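Local coordinates for 70 kDa protein (Xanthomonas sp., PDB 4B2N) that cleaves rubber oxidatively and processively as a dioxygenase carrying two covalently bound c-type hemes, and is probably related to bacterial cytochrome c peroxidases, at residues P281-T286 against R431-L435; F516-V521 against G635-H641. All coordinates share one frame. Residue numbers count along the deposited sequence, not the author numbering.

Contact 1: residues P281-T286 against R431-L435. With HEC (heme c), chain C.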
ATOM      1  N   PRO A 281     -18.523  -6.914   3.261  1.00 33.65           N
ATOM      2  CA  PRO A 281     -17.924  -7.860   2.313  1.00 33.16           C
ATOM      3  C   PRO A 281     -16.365  -7.730   2.318  1.00 28.20           C
ATOM      4  O   PRO A 281     -15.839  -6.640   2.583  1.00 31.69           O
ATOM      5  CB  PRO A 281     -18.588  -7.437   0.969  1.00 34.02           C
ATOM      6  CG  PRO A 281     -18.642  -5.941   1.140  1.00 35.95           C
ATOM      7  CD  PRO A 281     -19.083  -5.726   2.590  1.00 31.58           C
ATOM      8  N   HIS A 282     -15.652  -8.837   2.122  1.00 27.40           N
ATOM      9  CA  HIS A 282     -14.191  -8.826   1.991  1.00 26.68           C
ATOM     10  C   HIS A 282     -13.779  -7.870   0.874  1.00 22.74           C
ATOM     11  O   HIS A 282     -14.376  -7.873  -0.235  1.00 22.81           O
ATOM     12  CB  HIS A 282     -13.725 -10.249   1.727  1.00 29.87           C
ATOM     13  CG  HIS A 282     -12.215 -10.463   1.864  1.00 36.78           C
ATOM     14  ND1 HIS A 282     -11.308  -9.890   1.019  1.00 35.02           N
ATOM     15  CD2 HIS A 282     -11.464 -11.273   2.748  1.00 38.54           C
ATOM     16  CE1 HIS A 282     -10.050 -10.271   1.363  1.00 33.50           C
ATOM     17  NE2 HIS A 282     -10.141 -11.129   2.414  1.00 40.06           N
ATOM     18  N   ALA A 283     -12.784  -7.019   1.143  1.00 22.61           N
ATOM     19  CA  ALA A 283     -12.365  -6.035   0.146  1.00 21.23           C
ATOM     20  C   ALA A 283     -11.473  -6.605  -1.030  1.00 20.37           C
ATOM     21  O   ALA A 283     -11.174  -5.887  -1.984  1.00 21.85           O
ATOM     22  CB  ALA A 283     -11.715  -4.838   0.829  1.00 23.99           C
ATOM     23  N   GLY A 284     -11.131  -7.891  -0.978  1.00 18.50           N
ATOM     24  CA  GLY A 284     -10.217  -8.489  -1.936  1.00 18.85           C
ATOM     25  C   GLY A 284      -8.755  -8.254  -1.522  1.00 18.84           C
ATOM     26  O   GLY A 284      -8.462  -7.677  -0.472  1.00 17.96           O
ATOM     27  N   MET A 285      -7.854  -8.599  -2.419  1.00 18.23           N
ATOM     28  CA  MET A 285      -6.460  -8.354  -2.224  1.00 16.87           C
ATOM     29  C   MET A 285      -6.179  -6.963  -2.803  1.00 16.59           C
ATOM     30  O   MET A 285      -6.637  -6.629  -3.872  1.00 16.26           O
ATOM     31  CB  MET A 285      -5.643  -9.396  -2.954  1.00 17.07           C
ATOM     32  CG  MET A 285      -5.977 -10.826  -2.534  1.00 18.04           C
ATOM     33  SD  MET A 285      -5.487 -11.083  -0.806  1.00 20.18           S
ATOM     34  CE  MET A 285      -7.045 -11.385  -0.056  1.00 19.08           C
ATOM     35  N   THR A 286      -5.361  -6.185  -2.095  1.00 15.59           N
ATOM     36  CA  THR A 286      -4.743  -5.052  -2.764  1.00 15.31           C
ATOM     37  C   THR A 286      -3.230  -5.066  -2.710  1.00 15.19           C
ATOM     38  O   THR A 286      -2.610  -5.697  -1.794  1.00 14.75           O
ATOM     39  CB  THR A 286      -5.309  -3.685  -2.381  1.00 14.99           C
ATOM     40  OG1 THR A 286      -5.033  -3.408  -1.016  1.00 15.34           O
ATOM     41  CG2 THR A 286      -6.844  -3.625  -2.746  1.00 14.33           C
ATOM     42  N   ARG A 431     -14.262  -4.977  -5.792  1.00 18.40           N
ATOM     43  CA  ARG A 431     -14.451  -5.493  -4.420  1.00 18.05           C
ATOM     44  C   ARG A 431     -13.836  -4.514  -3.430  1.00 18.06           C
ATOM     45  O   ARG A 431     -14.390  -4.310  -2.335  1.00 17.75           O
ATOM     46  CB  ARG A 431     -13.780  -6.841  -4.140  1.00 17.68           C
ATOM     47  CG  ARG A 431     -14.244  -8.010  -5.005  1.00 21.23           C
ATOM     48  CD  ARG A 431     -15.770  -8.167  -4.873  1.00 25.01           C
ATOM     49  NE  ARG A 431     -16.208  -9.388  -5.552  1.00 29.77           N
ATOM     50  CZ  ARG A 431     -17.428  -9.918  -5.477  1.00 32.10           C
ATOM     51  NH1 ARG A 431     -18.363  -9.346  -4.724  1.00 30.80           N
ATOM     52  NH2 ARG A 431     -17.692 -11.050  -6.155  1.00 32.26           N
ATOM     53  N   ARG A 432     -12.684  -3.937  -3.797  1.00 17.19           N
ATOM     54  CA  ARG A 432     -11.974  -3.101  -2.848  1.00 16.70           C
ATOM     55  C   ARG A 432     -12.816  -1.835  -2.501  1.00 19.66           C
ATOM     56  O   ARG A 432     -12.836  -1.382  -1.385  1.00 19.17           O
ATOM     57  CB  ARG A 432     -10.632  -2.650  -3.466  1.00 15.67           C
ATOM     58  CG  ARG A 432      -9.933  -1.462  -2.755  1.00 15.84           C
ATOM     59  CD  ARG A 432      -9.647  -1.815  -1.269  1.00 16.66           C
ATOM     60  NE  ARG A 432      -8.963  -0.689  -0.654  1.00 15.83           N
ATOM     61  CZ  ARG A 432      -9.584   0.416  -0.230  1.00 18.00           C
ATOM     62  NH1 ARG A 432     -10.930   0.471  -0.229  1.00 19.46           N
ATOM     63  NH2 ARG A 432      -8.883   1.439   0.267  1.00 17.65           N
ATOM     64  N   MET A 433     -13.488  -1.247  -3.483  1.00 22.39           N
ATOM     65  CA  MET A 433     -14.213  -0.029  -3.195  1.00 28.82           C
ATOM     66  C   MET A 433     -15.410  -0.203  -2.218  1.00 32.35           C
ATOM     67  O   MET A 433     -15.946   0.796  -1.706  1.00 38.33           O
ATOM     68  CB  MET A 433     -14.602   0.722  -4.483  1.00 30.74           C
ATOM     69  CG  MET A 433     -15.818   0.170  -5.159  1.00 33.32           C
ATOM     70  SD  MET A 433     -16.185   1.630  -6.100  1.00 41.84           S
ATOM     71  CE  MET A 433     -17.121   2.631  -4.948  1.00 31.05           C
ATOM     72  N   ARG A 434     -15.757  -1.436  -1.881  1.00 31.51           N
ATOM     73  CA  ARG A 434     -16.765  -1.717  -0.853  1.00 30.67           C
ATOM     74  C   ARG A 434     -16.248  -1.794   0.592  1.00 32.56           C
ATOM     75  O   ARG A 434     -17.023  -1.958   1.542  1.00 29.15           O
ATOM     76  CB  ARG A 434     -17.491  -3.043  -1.182  1.00 38.49           C
ATOM     77  CG  ARG A 434     -17.665  -3.299  -2.688  1.00 41.67           C
ATOM     78  CD  ARG A 434     -18.855  -2.565  -3.249  1.00 42.83           C
ATOM     79  NE  ARG A 434     -19.118  -2.712  -4.699  1.00 47.47           N
ATOM     80  CZ  ARG A 434     -19.289  -3.852  -5.384  1.00 46.92           C
ATOM     81  NH1 ARG A 434     -19.121  -5.048  -4.825  1.00 47.12           N
ATOM     82  NH2 ARG A 434     -19.570  -3.786  -6.685  1.00 44.95           N
ATOM     83  N   LEU A 435     -14.941  -1.724   0.773  1.00 25.97           N
ATOM     84  CA  LEU A 435     -14.405  -1.828   2.109  1.00 29.16           C
ATOM     85  C   LEU A 435     -15.160  -0.947   3.138  1.00 28.75           C
ATOM     86  O   LEU A 435     -15.584  -1.441   4.194  1.00 30.74           O
ATOM     87  CB  LEU A 435     -12.912  -1.494   2.111  1.00 27.23           C
ATOM     88  CG  LEU A 435     -12.257  -1.327   3.485  1.00 29.31           C
ATOM     89  CD1 LEU A 435     -11.872  -2.659   4.084  1.00 28.00           C
ATOM     90  CD2 LEU A 435     -11.069  -0.391   3.347  1.00 28.47           C
TER
HETATM   91 FE   HEC C 700       0.891   0.019   3.856  1.00 12.72          FE
HETATM   92  CHA HEC C 700      -1.404   1.784   1.908  1.00 12.17           C
HETATM   93  CHB HEC C 700       2.234   3.048   5.032  1.00 12.20           C
HETATM   94  CHC HEC C 700       2.734  -1.633   6.362  1.00 12.80           C
HETATM   95  CHD HEC C 700       0.077  -2.871   2.337  1.00 12.71           C
HETATM   96  NA  HEC C 700       0.517   1.912   3.602  1.00 12.51           N
HETATM   97  C1A HEC C 700      -0.357   2.488   2.631  1.00 12.76           C
HETATM   98  C2A HEC C 700      -0.173   3.922   2.466  1.00 12.89           C
HETATM   99  C3A HEC C 700       0.861   4.327   3.359  1.00 12.45           C
HETATM  100  C4A HEC C 700       1.272   3.078   4.011  1.00 12.89           C
HETATM  101  CMA HEC C 700       1.452   5.715   3.513  1.00 13.07           C
HETATM  102  CAA HEC C 700      -0.920   4.898   1.521  1.00 12.98           C
HETATM  103  CBA HEC C 700      -0.282   4.723   0.141  1.00 12.66           C
HETATM  104  CGA HEC C 700      -1.026   5.483  -0.942  1.00 13.12           C
HETATM  105  O1A HEC C 700      -2.302   5.453  -1.036  1.00 13.21           O
HETATM  106  O2A HEC C 700      -0.282   6.046  -1.750  1.00 14.42           O
HETATM  107  NB  HEC C 700       2.093   0.610   5.403  1.00 12.51           N
HETATM  108  C1B HEC C 700       2.604   1.815   5.678  1.00 12.98           C
HETATM  109  C2B HEC C 700       3.507   1.881   6.817  1.00 12.39           C
HETATM  110  C3B HEC C 700       3.637   0.533   7.214  1.00 11.59           C
HETATM  111  C4B HEC C 700       2.798  -0.179   6.256  1.00 13.61           C
HETATM  112  CMB HEC C 700       4.071   3.154   7.308  1.00 12.86           C
HETATM  113  CAB HEC C 700       4.386  -0.066   8.375  1.00 12.22           C
HETATM  114  CBB HEC C 700       3.931   0.350   9.656  1.00 11.05           C
HETATM  115  NC  HEC C 700       1.388  -1.841   4.327  1.00 12.69           N
HETATM  116  C1C HEC C 700       2.098  -2.442   5.351  1.00 13.19           C
HETATM  117  C2C HEC C 700       2.208  -3.916   5.213  1.00 13.55           C
HETATM  118  C3C HEC C 700       1.384  -4.243   4.029  1.00 13.07           C
HETATM  119  C4C HEC C 700       0.899  -2.959   3.531  1.00 12.64           C
HETATM  120  CMC HEC C 700       2.956  -4.806   6.199  1.00 13.55           C
HETATM  121  CAC HEC C 700       1.080  -5.584   3.435  1.00 14.24           C
HETATM  122  CBC HEC C 700       0.808  -6.638   4.313  1.00 14.03           C
HETATM  123  ND  HEC C 700      -0.452  -0.439   2.395  1.00 12.62           N
HETATM  124  C1D HEC C 700      -0.641  -1.668   1.919  1.00 12.80           C
HETATM  125  C2D HEC C 700      -1.615  -1.738   0.878  1.00 12.27           C
HETATM  126  C3D HEC C 700      -2.051  -0.382   0.768  1.00 12.76           C
HETATM  127  C4D HEC C 700      -1.282   0.343   1.772  1.00 12.34           C
HETATM  128  CMD HEC C 700      -2.106  -2.882   0.066  1.00 12.63           C
HETATM  129  CAD HEC C 700      -3.169   0.066  -0.107  1.00 13.05           C
HETATM  130  CBD HEC C 700      -4.388  -0.369   0.798  1.00 13.50           C
HETATM  131  CGD HEC C 700      -5.679  -0.121   0.055  1.00 15.14           C
HETATM  132  O1D HEC C 700      -6.306  -1.072  -0.476  1.00 15.60           O
HETATM  133  O2D HEC C 700      -6.021   1.103  -0.077  1.00 14.68           O
HETATM  134  O   HOH W   1     -16.303  -6.096  -1.400  1.00 28.36           O

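Contact 2: residues F516-V521 against G635-H641. With HEC (heme c), chain D.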
ATOM      1  N   PHE A 516      -2.828  -1.769 -11.535  1.00 15.40           N
ATOM      2  CA  PHE A 516      -4.119  -1.692 -10.916  1.00 15.14           C
ATOM      3  C   PHE A 516      -4.044  -2.097  -9.457  1.00 14.93           C
ATOM      4  O   PHE A 516      -3.077  -2.712  -9.021  1.00 14.09           O
ATOM      5  CB  PHE A 516      -5.221  -2.499 -11.646  1.00 15.58           C
ATOM      6  CG  PHE A 516      -5.433  -2.054 -13.062  1.00 17.27           C
ATOM      7  CD1 PHE A 516      -5.081  -0.775 -13.456  1.00 17.61           C
ATOM      8  CD2 PHE A 516      -6.021  -2.923 -13.981  1.00 18.74           C
ATOM      9  CE1 PHE A 516      -5.278  -0.336 -14.770  1.00 18.48           C
ATOM     10  CE2 PHE A 516      -6.236  -2.524 -15.304  1.00 18.76           C
ATOM     11  CZ  PHE A 516      -5.864  -1.219 -15.682  1.00 18.68           C
ATOM     12  N   HIS A 517      -5.092  -1.762  -8.734  1.00 13.70           N
ATOM     13  CA  HIS A 517      -5.080  -1.903  -7.267  1.00 14.72           C
ATOM     14  C   HIS A 517      -4.937  -3.331  -6.827  1.00 14.86           C
ATOM     15  O   HIS A 517      -4.629  -3.550  -5.683  1.00 16.01           O
ATOM     16  CB  HIS A 517      -6.305  -1.247  -6.671  1.00 14.19           C
ATOM     17  CG  HIS A 517      -7.586  -1.940  -7.024  1.00 14.45           C
ATOM     18  ND1 HIS A 517      -8.313  -1.668  -8.195  1.00 15.36           N
ATOM     19  CD2 HIS A 517      -8.298  -2.894  -6.335  1.00 14.73           C
ATOM     20  CE1 HIS A 517      -9.428  -2.441  -8.185  1.00 15.28           C
ATOM     21  NE2 HIS A 517      -9.412  -3.191  -7.054  1.00 15.71           N
ATOM     22  N   ASN A 518      -5.206  -4.305  -7.703  1.00 15.35           N
ATOM     23  CA  ASN A 518      -5.042  -5.715  -7.341  1.00 14.58           C
ATOM     24  C   ASN A 518      -3.803  -6.412  -7.992  1.00 14.02           C
ATOM     25  O   ASN A 518      -3.682  -7.644  -7.945  1.00 15.29           O
ATOM     26  CB  ASN A 518      -6.327  -6.522  -7.660  1.00 15.08           C
ATOM     27  CG  ASN A 518      -6.706  -6.439  -9.167  1.00 16.93           C
ATOM     28  OD1 ASN A 518      -5.994  -5.801  -9.938  1.00 17.81           O
ATOM     29  ND2 ASN A 518      -7.888  -6.945  -9.524  1.00 16.76           N
ATOM     30  N   GLY A 519      -2.927  -5.617  -8.610  1.00 14.29           N
ATOM     31  CA  GLY A 519      -1.730  -6.070  -9.311  1.00 14.00           C
ATOM     32  C   GLY A 519      -2.066  -7.124 -10.345  1.00 15.42           C
ATOM     33  O   GLY A 519      -1.347  -8.117 -10.502  1.00 16.69           O
ATOM     34  N   SER A 520      -3.109  -6.912 -11.128  1.00 16.16           N
ATOM     35  CA  SER A 520      -3.627  -7.971 -12.025  1.00 16.05           C
ATOM     36  C   SER A 520      -3.115  -7.909 -13.453  1.00 18.52           C
ATOM     37  O   SER A 520      -3.223  -8.903 -14.170  1.00 19.14           O
ATOM     38  CB  SER A 520      -5.151  -7.934 -12.121  1.00 16.75           C
ATOM     39  OG  SER A 520      -5.622  -6.620 -12.416  1.00 14.73           O
ATOM     40  N   VAL A 521      -2.591  -6.768 -13.860  1.00 17.21           N
ATOM     41  CA  VAL A 521      -2.142  -6.613 -15.233  1.00 18.11           C
ATOM     42  C   VAL A 521      -0.592  -6.518 -15.342  1.00 19.48           C
ATOM     43  O   VAL A 521       0.018  -5.620 -14.793  1.00 20.62           O
ATOM     44  CB  VAL A 521      -2.770  -5.390 -15.852  1.00 17.37           C
ATOM     45  CG1 VAL A 521      -2.241  -5.230 -17.299  1.00 19.27           C
ATOM     46  CG2 VAL A 521      -4.269  -5.568 -15.735  1.00 16.96           C
ATOM     47  N   GLY A 635     -11.829 -10.643  -6.275  1.00 18.28           N
ATOM     48  CA  GLY A 635     -11.183  -9.384  -6.141  1.00 18.53           C
ATOM     49  C   GLY A 635     -10.076  -9.235  -7.152  1.00 19.59           C
ATOM     50  O   GLY A 635      -9.469  -8.167  -7.199  1.00 18.76           O
ATOM     51  N   ASN A 636      -9.786 -10.289  -7.941  1.00 18.39           N
ATOM     52  CA  ASN A 636      -8.578 -10.344  -8.760  1.00 17.57           C
ATOM     53  C   ASN A 636      -8.859  -9.989 -10.233  1.00 16.71           C
ATOM     54  O   ASN A 636      -7.946 -10.104 -11.045  1.00 15.85           O
ATOM     55  CB  ASN A 636      -7.905 -11.758  -8.745  1.00 17.64           C
ATOM     56  CG  ASN A 636      -6.841 -11.901  -7.629  1.00 16.96           C
ATOM     57  OD1 ASN A 636      -6.740 -11.065  -6.698  1.00 17.98           O
ATOM     58  ND2 ASN A 636      -6.007 -12.912  -7.750  1.00 18.56           N
ATOM     59  N   ASP A 637     -10.070  -9.553 -10.576  1.00 18.50           N
ATOM     60  CA  ASP A 637     -10.411  -9.355 -12.008  1.00 19.73           C
ATOM     61  C   ASP A 637      -9.420  -8.375 -12.647  1.00 18.93           C
ATOM     62  O   ASP A 637      -8.918  -7.452 -11.975  1.00 18.29           O
ATOM     63  CB  ASP A 637     -11.866  -8.826 -12.169  1.00 20.94           C
ATOM     64  CG  ASP A 637     -12.270  -8.700 -13.614  1.00 24.05           C
ATOM     65  OD1 ASP A 637     -12.431  -9.748 -14.200  1.00 27.47           O
ATOM     66  OD2 ASP A 637     -12.413  -7.578 -14.165  1.00 25.95           O
ATOM     67  N   ASN A 638      -9.151  -8.552 -13.960  1.00 18.93           N
ATOM     68  CA  ASN A 638      -8.143  -7.758 -14.617  1.00 18.96           C
ATOM     69  C   ASN A 638      -8.823  -6.804 -15.590  1.00 18.60           C
ATOM     70  O   ASN A 638      -8.154  -6.243 -16.436  1.00 19.06           O
ATOM     71  CB  ASN A 638      -7.118  -8.649 -15.355  1.00 18.91           C
ATOM     72  CG  ASN A 638      -7.746  -9.415 -16.506  1.00 19.76           C
ATOM     73  OD1 ASN A 638      -8.956  -9.595 -16.514  1.00 21.04           O
ATOM     74  ND2 ASN A 638      -6.949  -9.843 -17.472  1.00 19.23           N
ATOM     75  N   GLY A 639     -10.135  -6.628 -15.448  1.00 19.55           N
ATOM     76  CA  GLY A 639     -10.940  -5.844 -16.450  1.00 18.20           C
ATOM     77  C   GLY A 639     -10.924  -4.398 -16.069  1.00 18.73           C
ATOM     78  O   GLY A 639     -10.424  -4.035 -14.998  1.00 19.57           O
ATOM     79  N   GLY A 640     -11.495  -3.534 -16.911  1.00 19.52           N
ATOM     80  CA  GLY A 640     -11.547  -2.120 -16.531  1.00 20.50           C
ATOM     81  C   GLY A 640     -10.484  -1.228 -17.158  1.00 20.77           C
ATOM     82  O   GLY A 640      -9.618  -1.681 -17.928  1.00 20.25           O
ATOM     83  N   HIS A 641     -10.568   0.076 -16.879  1.00 19.60           N
ATOM     84  CA  HIS A 641      -9.690   1.022 -17.509  1.00 18.72           C
ATOM     85  C   HIS A 641      -9.674   0.712 -19.020  1.00 19.99           C
ATOM     86  O   HIS A 641      -8.637   0.766 -19.674  1.00 18.13           O
ATOM     87  CB  HIS A 641      -8.295   0.860 -16.878  1.00 17.68           C
ATOM     88  CG  HIS A 641      -7.375   2.016 -17.123  1.00 19.90           C
ATOM     89  ND1 HIS A 641      -6.716   2.196 -18.284  1.00 19.38           N
ATOM     90  CD2 HIS A 641      -6.981   3.044 -16.283  1.00 19.09           C
ATOM     91  CE1 HIS A 641      -5.918   3.279 -18.162  1.00 19.60           C
ATOM     92  NE2 HIS A 641      -6.097   3.785 -16.944  1.00 19.81           N
TER
HETATM   93 FE   HEC D 701      -5.221   5.302 -16.022  1.00 18.49          FE
HETATM   94  CHA HEC D 701      -4.606   3.031 -13.490  1.00 16.76           C
HETATM   95  CHB HEC D 701      -1.946   4.828 -17.353  1.00 17.69           C
HETATM   96  CHC HEC D 701      -5.963   7.138 -18.806  1.00 18.35           C
HETATM   97  CHD HEC D 701      -7.845   6.592 -14.261  1.00 17.68           C
HETATM   98  NA  HEC D 701      -3.586   4.254 -15.452  1.00 18.57           N
HETATM   99  C1A HEC D 701      -3.559   3.239 -14.464  1.00 18.22           C
HETATM  100  C2A HEC D 701      -2.282   2.530 -14.457  1.00 17.18           C
HETATM  101  C3A HEC D 701      -1.500   3.069 -15.585  1.00 18.27           C
HETATM  102  C4A HEC D 701      -2.356   4.058 -16.206  1.00 18.09           C
HETATM  103  CMA HEC D 701      -0.094   2.656 -15.962  1.00 16.76           C
HETATM  104  CAA HEC D 701      -1.778   1.520 -13.430  1.00 17.16           C
HETATM  105  CBA HEC D 701      -1.244   2.471 -12.297  1.00 16.35           C
HETATM  106  CGA HEC D 701      -0.899   1.667 -11.033  1.00 16.37           C
HETATM  107  O1A HEC D 701      -1.218   0.450 -11.030  1.00 15.45           O
HETATM  108  O2A HEC D 701      -0.274   2.150 -10.020  1.00 16.75           O
HETATM  109  NB  HEC D 701      -4.103   5.856 -17.785  1.00 19.52           N
HETATM  110  C1B HEC D 701      -2.851   5.620 -18.174  1.00 18.30           C
HETATM  111  C2B HEC D 701      -2.453   6.192 -19.464  1.00 19.50           C
HETATM  112  C3B HEC D 701      -3.687   6.870 -19.903  1.00 18.74           C
HETATM  113  C4B HEC D 701      -4.609   6.602 -18.812  1.00 19.13           C
HETATM  114  CMB HEC D 701      -1.097   6.086 -20.123  1.00 19.00           C
HETATM  115  CAB HEC D 701      -3.952   7.618 -21.192  1.00 19.89           C
HETATM  116  CBB HEC D 701      -3.943   6.806 -22.330  1.00 18.72           C
HETATM  117  NC  HEC D 701      -6.520   6.693 -16.406  1.00 19.01           N
HETATM  118  C1C HEC D 701      -6.831   7.266 -17.672  1.00 19.09           C
HETATM  119  C2C HEC D 701      -8.068   8.036 -17.713  1.00 19.58           C
HETATM  120  C3C HEC D 701      -8.607   7.884 -16.385  1.00 18.96           C
HETATM  121  C4C HEC D 701      -7.686   6.980 -15.641  1.00 19.54           C
HETATM  122  CMC HEC D 701      -8.654   8.818 -18.879  1.00 18.53           C
HETATM  123  CAC HEC D 701      -9.901   8.488 -15.926  1.00 22.14           C
HETATM  124  CBC HEC D 701     -11.084   8.353 -16.553  1.00 21.32           C
HETATM  125  ND  HEC D 701      -5.996   4.958 -14.230  1.00 17.43           N
HETATM  126  C1D HEC D 701      -7.083   5.479 -13.671  1.00 17.12           C
HETATM  127  C2D HEC D 701      -7.504   4.964 -12.375  1.00 17.15           C
HETATM  128  C3D HEC D 701      -6.560   3.896 -12.142  1.00 16.67           C
HETATM  129  C4D HEC D 701      -5.715   3.960 -13.331  1.00 17.49           C
HETATM  130  CMD HEC D 701      -8.655   5.406 -11.508  1.00 16.40           C
HETATM  131  CAD HEC D 701      -6.492   2.983 -10.939  1.00 16.40           C
HETATM  132  CBD HEC D 701      -7.235   1.709 -11.372  1.00 16.60           C
HETATM  133  CGD HEC D 701      -7.235   0.646 -10.299  1.00 15.52           C
HETATM  134  O1D HEC D 701      -8.283   0.126  -9.896  1.00 18.01           O
HETATM  135  O2D HEC D 701      -6.142   0.378  -9.846  1.00 14.23           O
HETATM  136  O   HOH W   2      -4.574  -9.397  -6.054  1.00 21.74           O
HETATM  137  O   HOH W   3      -3.881  -9.339 -16.916  1.00 22.16           O

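Contact 1: residues P281-T286 against R431-L435
At the propionate end of the first heme c pocket, the 281-286 loop and the segment 431-435 each supply a side chain to one carboxylate. Arg432 NE donates to O1D of the chain C heme (2.7 Å) and Arg432 NH2 to O2D of the same heme (2.9 Å), a bidentate grip that arginine's two-pronged, charged guanidinium suits well. Thr286 OG1 adds a bond to O1D of the chain C heme (2.7 Å), while Asp303 forms a salt bridge with Arg432 NH1. Behind this site the backbones close up: Ala283 CA lies 4.2 Å from Arg432 CA, a spacing for which alanine's small methyl is apt, and its CB packs on Leu435 CB (3.8 Å). Gly284 has phi 84°, psi -171°, where a CB would press on the preceding carbonyl and come 3.6 Å from Arg431 CB. Its N donates to His282 ND1 (2.8 Å). Water 1 bridges the two segments, donating to His282 O (2.9 Å) and Arg431 O (2.8 Å), and Thr286 CG2 rests on Arg432 CD at 3.6 Å.

Contact 2: residues F516-V521 against G635-H641
Asn518, in its p rotamer with chi2 near 0°, directs its amide into the 635-641 loop, where ND2 donates to Gly635 O (3.1 Å) and Asp637 O (2.7 Å). Its OD1 accepts from Ser520 OG (2.6 Å), so asparagine, donor and acceptor at once, uses both ends. Ser520, also p, is small enough for its CB to pack against Asn638 CB at 3.9 Å. Asp637 (t) reaches its carboxylate forward along its own chain, and OD2 accepts from Gly639 N (2.8 Å) in an Asx turn; a CB on Gly639 would clash with that oxygen. Phe516 (m) lays its ring beside the His641 side chain, CZ to CB 3.4 Å, with the ring centroids 5.5 Å apart at an oblique 39°. Phe516 N donates to O1A of the chain D heme (2.8 Å), and His517, in the p rotamer, makes a very short bond from ND1 to O1D of that heme (2.5 Å). The t rotamer of His641 carries NE2 to the heme iron at 2.0 Å. His394 binds the same iron, completing the bis-histidine axial ligation of a c-type heme, here the second heme site of the protein.

In the fold
From the N terminus, the chain passes helix 253-261 and enters the 281-286 loop; contact 1 closes when it returns, 145 residues later, between helices 423-426 and 439-446. The intervening part includes Cys390, Cys393 and His394, which hold the second heme. Contact 2 opens only after this, at 516-521 before helix 524-528, and closes 114 residues on, ahead of the C-terminal helix 649-660. The two loops are therefore in series, neither nested nor crossed. Their centres lie 12 Å apart and they touch: Thr286 CB is 3.4 Å from His517 O. Contact 1 thus ties its two loops together at the first heme's propionate, contact 2 its own pair at the second heme.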